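Local atomic coordinates of putative nucleotide sugar epimerase/ dehydratase (Bordetella bronchiseptica, PDB entry 2Q1S), a protein that binds NAD(H) through a Rossmann fold and probably acts as a nucleotide-sugar epimerase or dehydratase in lipopolysaccharide O-antigen biosynthesis. Residues S68-N73 with E362-K367; L106-G111 with S179-S184; E216-G221 with V234-I239; P227-R232 with R366-A371. All coordinates share one frame; numbering follows the deposited sequence. Where two conformers were deposited one is given.

Contact 1. Residues S68-N73 with E362-K367; sequences SAEKIN and EQIMRK. With NAI (1,4-dihydronicotinamide adenine dinucleotide), chain B.
Glu70 and Lys367 form a salt bridge across this contact, with Lys367 NZ 2.7 Å from Glu70 OE2. The ammonium group meets that oxygen on its syn side, 15° out of the carboxylate plane, and the two side chains approach from opposite directions. A bend at chi3 (124°) in a lysine otherwise extended beyond CG turns its amine toward the loop. Both charged ends also bind the backbone of Gly221: its N-H donates to Glu70 OE2, which therefore accepts two bonds, and its carbonyl oxygen accepts from Lys367 NZ. The ammonium group and the Gly221 N-H would probably favour an ionised carboxylate here.

Segment 68-73 belongs to the loop that follows the second strand, 59-63, of the Rossmann fold, and its first residues face the dinucleotide. Cofactor hydrogen bonds come from Ser68: its backbone N points almost straight at the adenosine ribose oxygen NAI O2B, 3.2 Å away, and its OG donates to the phosphate oxygen NAI O1A at 2.6 Å. Within the loop, Asn73 N bonds to Glu70 O at 3.0 Å, closing a short 3-10 turn.

The apolar part of the contact belongs to Ile364, on helix 358-366. Its CD1 lies 3.8 Å from Glu70 CG, the two side chains sliding past each other in opposite directions. Because Glu70 folds at chi2 (-62°), its carboxylate carbon CD also comes within 3.9 Å of Ile364 CG2. Ile72 adds a looser contact, CD1 to Ile364 CD1 at 4.4 Å.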
# COMPACT_ATOMS: atom_id res chain seq x y z
N SER A 68 15.12 -15.44 1.05
CA SER A 68 15.43 -15.60 2.47
C SER A 68 15.23 -17.04 2.95
O SER A 68 14.81 -17.24 4.08
CB SER A 68 14.61 -14.62 3.32
OG SER A 68 13.22 -14.77 3.08
N ALA A 69 15.58 -17.99 2.08
CA ALA A 69 15.30 -19.40 2.30
C ALA A 69 16.43 -20.22 1.71
O ALA A 69 17.28 -19.72 0.93
CB ALA A 69 13.98 -19.77 1.62
N GLU A 70 16.47 -21.49 2.13
CA GLU A 70 17.45 -22.46 1.64
C GLU A 70 16.69 -23.56 0.93
O GLU A 70 15.63 -23.96 1.40
CB GLU A 70 18.27 -23.07 2.78
CG GLU A 70 19.18 -22.10 3.52
CD GLU A 70 20.24 -21.51 2.61
OE1 GLU A 70 20.89 -22.30 1.89
OE2 GLU A 70 20.41 -20.27 2.57
N LYS A 71 17.23 -24.01 -0.20
CA LYS A 71 16.67 -25.10 -1.01
C LYS A 71 16.46 -26.38 -0.21
O LYS A 71 15.53 -27.14 -0.50
CB LYS A 71 17.58 -25.35 -2.22
CG LYS A 71 17.04 -26.29 -3.30
N ILE A 72 17.28 -26.63 0.82
CA ILE A 72 17.10 -27.83 1.66
C ILE A 72 15.80 -27.85 2.44
O ILE A 72 15.43 -28.87 3.00
CB ILE A 72 18.28 -28.10 2.64
CG1 ILE A 72 18.45 -26.93 3.62
CG2 ILE A 72 19.52 -28.43 1.85
CD1 ILE A 72 19.19 -27.34 4.92
N ASN A 73 15.09 -26.74 2.43
CA ASN A 73 13.77 -26.68 3.02
C ASN A 73 12.64 -26.97 2.05
O ASN A 73 11.47 -26.91 2.42
CB ASN A 73 13.55 -25.34 3.71
CG ASN A 73 13.84 -25.39 5.18
OD1 ASN A 73 13.73 -26.42 5.82
ND2 ASN A 73 14.21 -24.25 5.74
N GLU A 362 25.59 -23.65 10.60
CA GLU A 362 26.83 -22.90 10.65
C GLU A 362 27.39 -22.57 9.27
O GLU A 362 27.87 -21.45 9.05
CB GLU A 362 27.86 -23.59 11.56
CG GLU A 362 27.70 -23.06 12.97
CD GLU A 362 28.42 -23.86 14.02
OE1 GLU A 362 28.78 -25.04 13.78
OE2 GLU A 362 28.60 -23.28 15.11
N GLN A 363 27.30 -23.52 8.35
CA GLN A 363 27.78 -23.34 6.98
C GLN A 363 26.94 -22.28 6.24
O GLN A 363 27.47 -21.48 5.46
CB GLN A 363 27.73 -24.66 6.21
CG GLN A 363 28.58 -24.70 4.94
N ILE A 364 25.64 -22.30 6.49
CA ILE A 364 24.73 -21.31 5.90
C ILE A 364 25.06 -19.90 6.41
O ILE A 364 25.22 -18.97 5.61
CB ILE A 364 23.27 -21.74 6.14
CG1 ILE A 364 23.00 -22.99 5.28
CG2 ILE A 364 22.29 -20.60 5.85
CD1 ILE A 364 21.78 -23.81 5.65
N MET A 365 25.19 -19.76 7.73
CA MET A 365 25.56 -18.49 8.38
C MET A 365 26.87 -17.92 7.85
O MET A 365 26.99 -16.71 7.66
CB MET A 365 25.69 -18.66 9.89
CG MET A 365 24.37 -18.98 10.59
SD MET A 365 24.66 -19.54 12.30
CE MET A 365 25.00 -17.99 13.15
N ARG A 366 27.84 -18.79 7.62
CA ARG A 366 29.18 -18.36 7.22
C ARG A 366 29.23 -17.73 5.83
O ARG A 366 30.19 -17.04 5.48
CB ARG A 366 30.16 -19.52 7.32
CG ARG A 366 30.72 -19.72 8.73
N LYS A 367 28.18 -17.93 5.03
CA LYS A 367 28.21 -17.35 3.70
C LYS A 367 28.18 -15.82 3.79
O LYS A 367 28.58 -15.14 2.85
CB LYS A 367 27.10 -17.91 2.81
CG LYS A 367 25.76 -17.33 3.04
CD LYS A 367 24.75 -17.81 2.01
CE LYS A 367 23.56 -18.44 2.68
NZ LYS A 367 22.48 -18.73 1.69
PA NAI B . 10.73 -16.43 5.53
O1A NAI B . 11.58 -15.30 5.08
O2A NAI B . 11.41 -17.72 6.03
O5B NAI B . 9.67 -16.81 4.48
C5B NAI B . 9.28 -15.99 3.37
C4B NAI B . 9.55 -16.70 2.05
O4B NAI B . 9.19 -15.84 0.98
C3B NAI B . 11.05 -17.05 1.89
O3B NAI B . 11.20 -18.44 1.56
C2B NAI B . 11.46 -16.19 0.70
O2B NAI B . 12.51 -16.73 -0.18
C1B NAI B . 10.15 -16.07 -0.07
N9A NAI B . 10.10 -14.98 -1.03
C8A NAI B . 10.62 -13.72 -0.88
N7A NAI B . 10.33 -13.00 -1.96
C5A NAI B . 9.60 -13.76 -2.84
C6A NAI B . 8.99 -13.60 -4.16
N6A NAI B . 9.05 -12.45 -4.86
N1A NAI B . 8.32 -14.65 -4.73
C2A NAI B . 8.26 -15.82 -4.04
N3A NAI B . 8.77 -16.07 -2.83
C4A NAI B . 9.46 -15.07 -2.16
O3 NAI B . 9.89 -15.80 6.74
PN NAI B . 8.67 -16.45 7.60
O1N NAI B . 8.83 -16.10 8.99
O2N NAI B . 8.51 -17.86 7.10
O5D NAI B . 7.40 -15.62 6.97
C5D NAI B . 6.30 -16.29 6.32
C4D NAI B . 5.13 -15.31 6.30
O4D NAI B . 4.71 -15.07 7.63
C3D NAI B . 5.53 -13.92 5.79
O3D NAI B . 4.45 -13.46 4.96
C2D NAI B . 5.68 -13.10 7.03
O2D NAI B . 5.46 -11.69 6.76
C1D NAI B . 4.61 -13.66 7.92
N1N NAI B . 4.84 -13.44 9.32
C2N NAI B . 5.81 -14.12 10.03
C3N NAI B . 5.99 -13.90 11.39
C7N NAI B . 7.06 -14.63 12.19
O7N NAI B . 7.15 -14.41 13.39
N7N NAI B . 7.84 -15.51 11.51
C4N NAI B . 5.13 -13.01 12.09
C5N NAI B . 4.11 -12.35 11.33
C6N NAI B . 3.98 -12.62 9.97

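Contact 2. Residues L106-G111 with S179-S184; sequences LATYHG and SPYSMS. With NAI (1,4-dihydronicotinamide adenine dinucleotide), chain B.
Tyr181 packs along the loop residues Thr108, Tyr109 and Gly111 with the CD2-CE2 side of its ring, in the Rossmann fold of a short-chain dehydrogenase/reductase, where Tyr181 and Lys185 fit the family's Tyr-x-x-x-Lys motif. The carbonyl oxygen Tyr109 O sits at the ring edge, near its plane, 3.2 Å from Tyr181 CD2. Thr108 OG1 approaches obliquely, 3.1 Å from Tyr181 CE2, the two side chains crossing at about a right angle, while Gly111 CA lies 3.8 Å from Tyr181 CD2. With CG anti to the backbone N (chi1 177°), the tyrosine projects from the start of helix 180-199 to the cofactor. There its OH shares a hydrogen bond with the nicotinamide ribose oxygen NAI O2D at 2.6 Å, in which either could be the donor. Lys185 NZ, one helical turn further on, also bonds to the dinucleotide.

The loop lines the same cofactor. Ala107 CB lies 3.6 Å from NAI C4A of the adenine, and the His110 ring presents its edge, in plane, to the bridging oxygen NAI O3.

Behind this shell, Thr108 OG1 is hydrogen-bonded to Asn126 OD1 of helix 119-126, which would hold the threonine hydroxyl beside the ring. A cis peptide precedes Gly111, the N-cap of helix 112-117. From that helix Ser115 OG bonds to Tyr181 N. Pro180 and Met183 pack on Tyr194 of the second subunit, which places the helix at the dimer interface. Ser179 is the N-cap of helix 180-199: its OG accepts from Ser182 N at 3.0 Å, with an N-H...O angle of 157°.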
# COMPACT_ATOMS: atom_id res chain seq x y z
N LEU A 106 2.59 -16.79 1.56
CA LEU A 106 3.50 -16.56 2.69
C LEU A 106 4.73 -15.75 2.36
O LEU A 106 5.59 -15.55 3.21
CB LEU A 106 3.92 -17.89 3.37
CG LEU A 106 2.77 -18.87 3.60
CD1 LEU A 106 3.41 -20.15 4.19
CD2 LEU A 106 1.71 -18.32 4.48
N ALA A 107 4.93 -15.35 1.10
CA ALA A 107 6.14 -14.65 0.74
C ALA A 107 6.19 -13.28 1.49
O ALA A 107 5.17 -12.65 1.83
CB ALA A 107 6.25 -14.47 -0.73
N THR A 108 7.44 -12.91 1.78
CA THR A 108 7.71 -11.59 2.37
C THR A 108 9.16 -11.27 2.07
O THR A 108 9.92 -12.05 1.50
CB THR A 108 7.41 -11.54 3.87
OG1 THR A 108 7.32 -10.17 4.29
CG2 THR A 108 8.49 -12.26 4.71
N TYR A 109 9.49 -10.02 2.41
CA TYR A 109 10.86 -9.55 2.39
C TYR A 109 11.40 -9.50 3.84
O TYR A 109 10.98 -8.71 4.66
CB TYR A 109 10.95 -8.18 1.71
CG TYR A 109 12.38 -7.77 1.48
CD1 TYR A 109 13.20 -8.47 0.58
CD2 TYR A 109 12.94 -6.66 2.15
CE1 TYR A 109 14.52 -8.09 0.35
CE2 TYR A 109 14.27 -6.27 1.94
CZ TYR A 109 15.08 -6.96 1.01
OH TYR A 109 16.37 -6.60 0.78
N HIS A 110 12.24 -10.48 4.16
CA HIS A 110 12.54 -10.74 5.57
C HIS A 110 13.67 -9.81 6.03
O HIS A 110 14.78 -9.92 5.53
CB HIS A 110 12.98 -12.20 5.76
CG HIS A 110 13.03 -12.63 7.18
ND1 HIS A 110 13.94 -12.14 8.09
CD2 HIS A 110 12.29 -13.54 7.85
CE1 HIS A 110 13.71 -12.67 9.27
NE2 HIS A 110 12.73 -13.55 9.14
N GLY A 111 13.42 -8.89 6.98
CA GLY A 111 12.17 -8.57 7.66
C GLY A 111 12.18 -7.06 7.89
O GLY A 111 12.57 -6.31 7.00
N SER A 179 8.29 0.32 9.69
CA SER A 179 9.16 -0.15 8.60
C SER A 179 8.34 -0.29 7.34
O SER A 179 7.13 -0.46 7.40
CB SER A 179 9.76 -1.51 8.95
OG SER A 179 8.75 -2.48 9.14
N PRO A 180 9.03 -0.30 6.19
CA PRO A 180 8.34 -0.67 4.95
C PRO A 180 7.72 -2.07 5.01
O PRO A 180 6.67 -2.29 4.47
CB PRO A 180 9.45 -0.53 3.88
CG PRO A 180 10.42 0.50 4.47
CD PRO A 180 10.43 0.12 5.95
N TYR A 181 8.41 -3.01 5.67
CA TYR A 181 7.81 -4.31 5.93
C TYR A 181 6.45 -4.20 6.55
O TYR A 181 5.51 -4.85 6.11
CB TYR A 181 8.74 -5.09 6.88
CG TYR A 181 8.21 -6.46 7.28
CD1 TYR A 181 7.38 -6.62 8.37
CD2 TYR A 181 8.64 -7.61 6.61
CE1 TYR A 181 6.92 -7.85 8.75
CE2 TYR A 181 8.17 -8.86 6.98
CZ TYR A 181 7.31 -8.95 8.04
OH TYR A 181 6.88 -10.21 8.43
N SER A 182 6.32 -3.43 7.61
CA SER A 182 5.03 -3.34 8.31
C SER A 182 3.93 -2.78 7.38
O SER A 182 2.78 -3.23 7.39
CB SER A 182 5.15 -2.51 9.60
OG SER A 182 5.41 -1.14 9.34
N MET A 183 4.33 -1.80 6.57
CA MET A 183 3.37 -1.21 5.61
C MET A 183 2.99 -2.25 4.56
O MET A 183 1.83 -2.40 4.23
CB MET A 183 3.98 0.04 4.97
CG MET A 183 4.13 1.15 6.01
SD MET A 183 4.59 2.75 5.25
CE MET A 183 6.23 2.38 4.61
N SER A 184 3.97 -2.94 4.01
CA SER A 184 3.65 -3.99 3.02
C SER A 184 2.69 -5.04 3.57
O SER A 184 1.76 -5.49 2.86
CB SER A 184 4.92 -4.70 2.61
OG SER A 184 5.68 -3.89 1.72
PA NAI B . 10.73 -16.43 5.53
O1A NAI B . 11.58 -15.30 5.08
O2A NAI B . 11.41 -17.72 6.03
O5B NAI B . 9.67 -16.81 4.48
C5B NAI B . 9.28 -15.99 3.37
C4B NAI B . 9.55 -16.70 2.05
O4B NAI B . 9.19 -15.84 0.98
C3B NAI B . 11.05 -17.05 1.89
O3B NAI B . 11.20 -18.44 1.56
C2B NAI B . 11.46 -16.19 0.70
O2B NAI B . 12.51 -16.73 -0.18
C1B NAI B . 10.15 -16.07 -0.07
N9A NAI B . 10.10 -14.98 -1.03
C8A NAI B . 10.62 -13.72 -0.88
N7A NAI B . 10.33 -13.00 -1.96
C5A NAI B . 9.60 -13.76 -2.84
C6A NAI B . 8.99 -13.60 -4.16
N6A NAI B . 9.05 -12.45 -4.86
N1A NAI B . 8.32 -14.65 -4.73
C2A NAI B . 8.26 -15.82 -4.04
N3A NAI B . 8.77 -16.07 -2.83
C4A NAI B . 9.46 -15.07 -2.16
O3 NAI B . 9.89 -15.80 6.74
PN NAI B . 8.67 -16.45 7.60
O1N NAI B . 8.83 -16.10 8.99
O2N NAI B . 8.51 -17.86 7.10
O5D NAI B . 7.40 -15.62 6.97
C5D NAI B . 6.30 -16.29 6.32
C4D NAI B . 5.13 -15.31 6.30
O4D NAI B . 4.71 -15.07 7.63
C3D NAI B . 5.53 -13.92 5.79
O3D NAI B . 4.45 -13.46 4.96
C2D NAI B . 5.68 -13.10 7.03
O2D NAI B . 5.46 -11.69 6.76
C1D NAI B . 4.61 -13.66 7.92
N1N NAI B . 4.84 -13.44 9.32
C2N NAI B . 5.81 -14.12 10.03
C3N NAI B . 5.99 -13.90 11.39
C7N NAI B . 7.06 -14.63 12.19
O7N NAI B . 7.15 -14.41 13.39
N7N NAI B . 7.84 -15.51 11.51
C4N NAI B . 5.13 -13.01 12.09
C5N NAI B . 4.11 -12.35 11.33
C6N NAI B . 3.98 -12.62 9.97

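Contact 3. Residues E216-G221 with V234-I239; sequences EILGAG and VTPTFI
Leu218 and Pro236 bring their CA atoms to 6.9 Å where a type II beta turn, Ile217 to Ala220, lies beside the first turns of helix 234-243. The turn is closed by Ala220 N bonding to Ile217 O at 3.0 Å, and Gly219 takes the positive phi (84°) of its third position.

Leu218 spreads its two methyl groups over Pro236. CD1 rests on the carbonyl oxygen Pro236 O at 3.6 Å, whereas CD2 meets the pyrrolidine ring at Pro236 CB, 3.7 Å away, and reaches on to Thr237 OG1 at 4.1 Å. Thr237 OG1 is itself bonded to Asn233 O just before the helix. A proline is easily accommodated at this place, since amides in the first turn of a helix have no carbonyl partner one turn earlier.

Segment 216-221 lies in the long connection from strand 203-212 of the Rossmann sheet to helix 234-243, whose start is 234-239, as in extended short-chain dehydrogenases/reductases, where this region probably leads toward the nucleotide-sugar site. Val234, at the helix start, touches Arg258, which binds UDP in another crystal structure of this protein.

Glu216 lies against the other side of the Pro236 ring. With CG anti to the backbone N (chi1 -178°) and the chain extended beyond it, the carboxylate reaches the ring, placing OE1 3.6 Å from Pro236 CG. Its other oxygen, OE2, makes a salt bridge with Arg232 NE that would orient this phosphate-binding arginine, a second-shell role in the cofactor site, and also accepts from Asn233 ND2.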
# COMPACT_ATOMS: atom_id res chain seq x y z
N GLU A 216 13.65 -22.64 10.92
CA GLU A 216 14.17 -21.27 10.81
C GLU A 216 15.67 -21.33 10.94
O GLU A 216 16.19 -21.67 12.02
CB GLU A 216 13.60 -20.34 11.89
CG GLU A 216 14.13 -18.92 11.69
CD GLU A 216 13.46 -17.85 12.51
OE1 GLU A 216 12.80 -18.14 13.53
OE2 GLU A 216 13.60 -16.66 12.12
N ILE A 217 16.35 -21.04 9.83
CA ILE A 217 17.81 -21.18 9.74
C ILE A 217 18.44 -19.79 9.76
O ILE A 217 18.22 -19.00 8.84
CB ILE A 217 18.20 -21.91 8.43
CG1 ILE A 217 17.59 -23.31 8.38
CG2 ILE A 217 19.76 -21.91 8.25
CD1 ILE A 217 17.60 -24.02 6.98
N LEU A 218 19.27 -19.51 10.76
CA LEU A 218 20.02 -18.25 10.78
C LEU A 218 20.81 -18.12 9.48
O LEU A 218 21.43 -19.09 9.05
CB LEU A 218 20.97 -18.18 11.98
CG LEU A 218 20.30 -18.26 13.37
CD1 LEU A 218 21.37 -18.31 14.46
CD2 LEU A 218 19.36 -17.09 13.66
N GLY A 219 20.73 -16.95 8.83
CA GLY A 219 21.53 -16.73 7.60
C GLY A 219 20.86 -17.29 6.34
O GLY A 219 21.45 -17.22 5.27
N ALA A 220 19.66 -17.84 6.45
CA ALA A 220 18.99 -18.39 5.27
C ALA A 220 18.87 -17.35 4.14
O ALA A 220 18.50 -16.20 4.37
CB ALA A 220 17.63 -18.97 5.63
N GLY A 221 19.21 -17.77 2.92
CA GLY A 221 19.01 -16.95 1.72
C GLY A 221 20.13 -15.97 1.44
O GLY A 221 21.25 -16.16 1.89
N VAL A 234 14.94 -13.41 17.81
CA VAL A 234 15.52 -13.62 19.13
C VAL A 234 15.65 -15.11 19.49
O VAL A 234 16.69 -15.53 19.99
CB VAL A 234 14.79 -12.81 20.24
CG1 VAL A 234 13.31 -13.21 20.35
CG2 VAL A 234 15.54 -12.88 21.58
N THR A 235 14.60 -15.89 19.22
CA THR A 235 14.67 -17.32 19.59
C THR A 235 15.81 -18.12 18.93
O THR A 235 16.62 -18.71 19.65
CB THR A 235 13.30 -18.01 19.44
OG1 THR A 235 12.32 -17.25 20.17
CG2 THR A 235 13.32 -19.45 19.97
N PRO A 236 15.88 -18.16 17.58
CA PRO A 236 16.99 -18.89 16.97
C PRO A 236 18.38 -18.30 17.29
O PRO A 236 19.38 -19.05 17.35
CB PRO A 236 16.67 -18.86 15.48
CG PRO A 236 15.83 -17.63 15.31
CD PRO A 236 14.97 -17.63 16.55
N THR A 237 18.43 -16.99 17.53
CA THR A 237 19.68 -16.35 17.96
C THR A 237 20.10 -16.88 19.31
O THR A 237 21.25 -17.31 19.47
CB THR A 237 19.54 -14.83 18.00
OG1 THR A 237 19.40 -14.35 16.66
CG2 THR A 237 20.80 -14.19 18.57
N PHE A 238 19.18 -16.86 20.27
CA PHE A 238 19.47 -17.35 21.62
C PHE A 238 19.82 -18.83 21.65
O PHE A 238 20.73 -19.23 22.36
CB PHE A 238 18.30 -17.08 22.57
CG PHE A 238 18.20 -15.67 23.06
CD1 PHE A 238 19.06 -14.66 22.60
CD2 PHE A 238 17.26 -15.35 24.02
CE1 PHE A 238 18.95 -13.36 23.07
CE2 PHE A 238 17.12 -14.05 24.50
CZ PHE A 238 17.98 -13.05 24.03
N ILE A 239 19.09 -19.64 20.89
CA ILE A 239 19.34 -21.09 20.84
C ILE A 239 20.73 -21.36 20.28
O ILE A 239 21.51 -22.17 20.84
CB ILE A 239 18.25 -21.84 20.04
CG1 ILE A 239 16.94 -21.83 20.84
CG2 ILE A 239 18.67 -23.28 19.74
CD1 ILE A 239 15.73 -22.39 20.08

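Contact 4. Residues P227-R232 with R366-A371; sequences PATVWR and RKHDSA. With NAI (1,4-dihydronicotinamide adenine dinucleotide), chain B.
The imidazole of His368 is sandwiched between two aliphatic groups. Over one face lies Thr229 CG2 in a CH-pi contact, 3.7 Å from the ring centroid and 18° off the ring normal; against the opposite face, over the ring centre, sits Lys367 CG, 3.5 Å above the plane. At the polar end His368 NE2 is hydrogen-bonded to Gly219 O, consistent with a proton on that nitrogen, and this bond together with the two covered faces would restrict rotation of the ring. The indole of Trp231 receives Val230 CG1 over the centre of one face, 3.8 Å above its plane, and makes a cation-pi interaction with Lys241.

Val230 divides its branches between the two rings. With CG1 anti to the backbone N (chi1 177°), the other methyl, CG2, is turned to His368 and lies 3.7 Å from His368 CB, approaching the imidazole obliquely. Thr229 likewise uses both branches: the methyl faces the imidazole while OG1 bonds to Arg224 N.

On the C-terminal side, a type I beta turn from Arg366 to Asp369 links helix 358-366 to helix 369-374. Its Asp369 N to Arg366 O bond measures 3.2 Å, and His368 occupies the N-cap of the second helix.

On the other side, Trp231 centres an inverse gamma turn that leads to Arg232. That guanidinium meets the adenylyl phosphate oxygen NAI O2A at its edge and in its plane, with Arg232 NH2 3.0 Å away and an N-H...O angle of 159°, a single in-plane bond at the pyrophosphate site of the NAD(H)-binding Rossmann fold.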
# COMPACT_ATOMS: atom_id res chain seq x y z
N PRO A 227 22.82 -7.16 9.46
CA PRO A 227 23.09 -8.37 10.22
C PRO A 227 21.87 -9.22 10.58
O PRO A 227 22.06 -10.39 10.91
CB PRO A 227 23.78 -7.84 11.48
CG PRO A 227 24.39 -6.52 11.06
CD PRO A 227 23.40 -5.97 10.13
N ALA A 228 20.68 -8.65 10.51
CA ALA A 228 19.47 -9.41 10.74
C ALA A 228 19.23 -10.53 9.72
O ALA A 228 18.42 -11.41 9.99
CB ALA A 228 18.28 -8.51 10.79
N THR A 229 19.95 -10.50 8.60
CA THR A 229 19.95 -11.61 7.65
C THR A 229 20.47 -12.87 8.37
O THR A 229 19.94 -13.97 8.21
CB THR A 229 20.84 -11.33 6.42
OG1 THR A 229 20.19 -10.39 5.55
CG2 THR A 229 21.14 -12.61 5.62
N VAL A 230 21.49 -12.67 9.19
CA VAL A 230 22.02 -13.77 10.02
C VAL A 230 21.15 -13.96 11.28
O VAL A 230 20.50 -14.99 11.43
CB VAL A 230 23.49 -13.57 10.36
CG1 VAL A 230 23.95 -14.70 11.29
CG2 VAL A 230 24.33 -13.59 9.07
N TRP A 231 21.11 -12.92 12.12
CA TRP A 231 20.41 -12.92 13.40
C TRP A 231 18.96 -12.56 13.17
O TRP A 231 18.51 -11.45 13.48
CB TRP A 231 21.12 -11.94 14.36
CG TRP A 231 22.62 -12.16 14.39
CD1 TRP A 231 23.60 -11.33 13.92
CD2 TRP A 231 23.28 -13.35 14.84
NE1 TRP A 231 24.86 -11.92 14.10
CE2 TRP A 231 24.68 -13.15 14.67
CE3 TRP A 231 22.83 -14.55 15.42
CZ2 TRP A 231 25.62 -14.13 15.03
CZ3 TRP A 231 23.76 -15.51 15.78
CH2 TRP A 231 25.15 -15.29 15.59
N ARG A 232 18.21 -13.53 12.66
CA ARG A 232 16.86 -13.29 12.14
C ARG A 232 15.85 -12.88 13.19
O ARG A 232 15.00 -12.02 12.93
CB ARG A 232 16.32 -14.55 11.46
CG ARG A 232 16.97 -14.89 10.16
CD ARG A 232 16.46 -16.25 9.71
NE ARG A 232 15.00 -16.40 9.55
CZ ARG A 232 14.39 -16.57 8.37
NH1 ARG A 232 15.13 -16.51 7.25
NH2 ARG A 232 13.09 -16.85 8.31
N ARG A 366 27.84 -18.79 7.62
CA ARG A 366 29.18 -18.36 7.22
C ARG A 366 29.23 -17.73 5.83
O ARG A 366 30.19 -17.04 5.48
CB ARG A 366 30.16 -19.52 7.32
CG ARG A 366 30.72 -19.72 8.73
N LYS A 367 28.18 -17.93 5.03
CA LYS A 367 28.21 -17.35 3.70
C LYS A 367 28.18 -15.82 3.79
O LYS A 367 28.58 -15.14 2.85
CB LYS A 367 27.10 -17.91 2.81
CG LYS A 367 25.76 -17.33 3.04
CD LYS A 367 24.75 -17.81 2.01
CE LYS A 367 23.56 -18.44 2.68
NZ LYS A 367 22.48 -18.73 1.69
N HIS A 368 27.71 -15.31 4.93
CA HIS A 368 27.58 -13.88 5.17
C HIS A 368 28.72 -13.25 5.99
O HIS A 368 28.64 -12.08 6.34
CB HIS A 368 26.25 -13.56 5.86
CG HIS A 368 25.06 -14.17 5.18
ND1 HIS A 368 24.61 -13.74 3.94
CD2 HIS A 368 24.21 -15.14 5.58
CE1 HIS A 368 23.53 -14.44 3.61
NE2 HIS A 368 23.29 -15.31 4.57
N ASP A 369 29.79 -14.01 6.26
CA ASP A 369 30.89 -13.49 7.08
C ASP A 369 31.45 -12.15 6.59
O ASP A 369 31.59 -11.20 7.37
CB ASP A 369 32.02 -14.52 7.17
CG ASP A 369 31.79 -15.58 8.23
OD1 ASP A 369 30.85 -15.48 9.05
OD2 ASP A 369 32.61 -16.54 8.25
N SER A 370 31.72 -12.07 5.29
CA SER A 370 32.28 -10.88 4.65
C SER A 370 31.34 -9.67 4.72
O SER A 370 31.77 -8.56 5.03
CB SER A 370 32.66 -11.20 3.21
OG SER A 370 32.99 -10.02 2.48
N ALA A 371 30.06 -9.90 4.42
CA ALA A 371 29.03 -8.87 4.48
C ALA A 371 28.91 -8.36 5.92
O ALA A 371 28.88 -7.14 6.15
CB ALA A 371 27.70 -9.42 3.99
PA NAI B . 10.73 -16.43 5.53
O1A NAI B . 11.58 -15.30 5.08
O2A NAI B . 11.41 -17.72 6.03
O5B NAI B . 9.67 -16.81 4.48
C5B NAI B . 9.28 -15.99 3.37
C4B NAI B . 9.55 -16.70 2.05
O4B NAI B . 9.19 -15.84 0.98
C3B NAI B . 11.05 -17.05 1.89
O3B NAI B . 11.20 -18.44 1.56
C2B NAI B . 11.46 -16.19 0.70
O2B NAI B . 12.51 -16.73 -0.18
C1B NAI B . 10.15 -16.07 -0.07
N9A NAI B . 10.10 -14.98 -1.03
C8A NAI B . 10.62 -13.72 -0.88
N7A NAI B . 10.33 -13.00 -1.96
C5A NAI B . 9.60 -13.76 -2.84
C6A NAI B . 8.99 -13.60 -4.16
N6A NAI B . 9.05 -12.45 -4.86
N1A NAI B . 8.32 -14.65 -4.73
C2A NAI B . 8.26 -15.82 -4.04
N3A NAI B . 8.77 -16.07 -2.83
C4A NAI B . 9.46 -15.07 -2.16
O3 NAI B . 9.89 -15.80 6.74
PN NAI B . 8.67 -16.45 7.60
O1N NAI B . 8.83 -16.10 8.99
O2N NAI B . 8.51 -17.86 7.10
O5D NAI B . 7.40 -15.62 6.97
C5D NAI B . 6.30 -16.29 6.32
C4D NAI B . 5.13 -15.31 6.30
O4D NAI B . 4.71 -15.07 7.63
C3D NAI B . 5.53 -13.92 5.79
O3D NAI B . 4.45 -13.46 4.96
C2D NAI B . 5.68 -13.10 7.03
O2D NAI B . 5.46 -11.69 6.76
C1D NAI B . 4.61 -13.66 7.92
N1N NAI B . 4.84 -13.44 9.32
C2N NAI B . 5.81 -14.12 10.03
C3N NAI B . 5.99 -13.90 11.39
C7N NAI B . 7.06 -14.63 12.19
O7N NAI B . 7.15 -14.41 13.39
N7N NAI B . 7.84 -15.51 11.51
C4N NAI B . 5.13 -13.01 12.09
C5N NAI B . 4.11 -12.35 11.33
C6N NAI B . 3.98 -12.62 9.97

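Overall arrangement
Contacts 1, 3 and 4 lie on one flank of the chain, where the C-terminal helices meet loops 68-73 and 216-232, each pair of centres about 10 Å apart. Segment 216-221 lies between the others: Gly219 O is 2.7 Å from His368 NE2 of contact 4, and Gly221 O is 2.9 Å from Lys367 NZ, a residue that contacts 1 and 4 share. The centre of contact 2 is about 18 to 20 Å from the others, though its loop runs along the cofactor from adenine to nicotinamide ribose. Ser68, His110 and Arg232 border the NADH pyrophosphate from contacts 1, 2 and 4, with Ser68 OG 3.7 Å from His110 CB, while contact 3 reaches it indirectly, through Glu216 and Arg232.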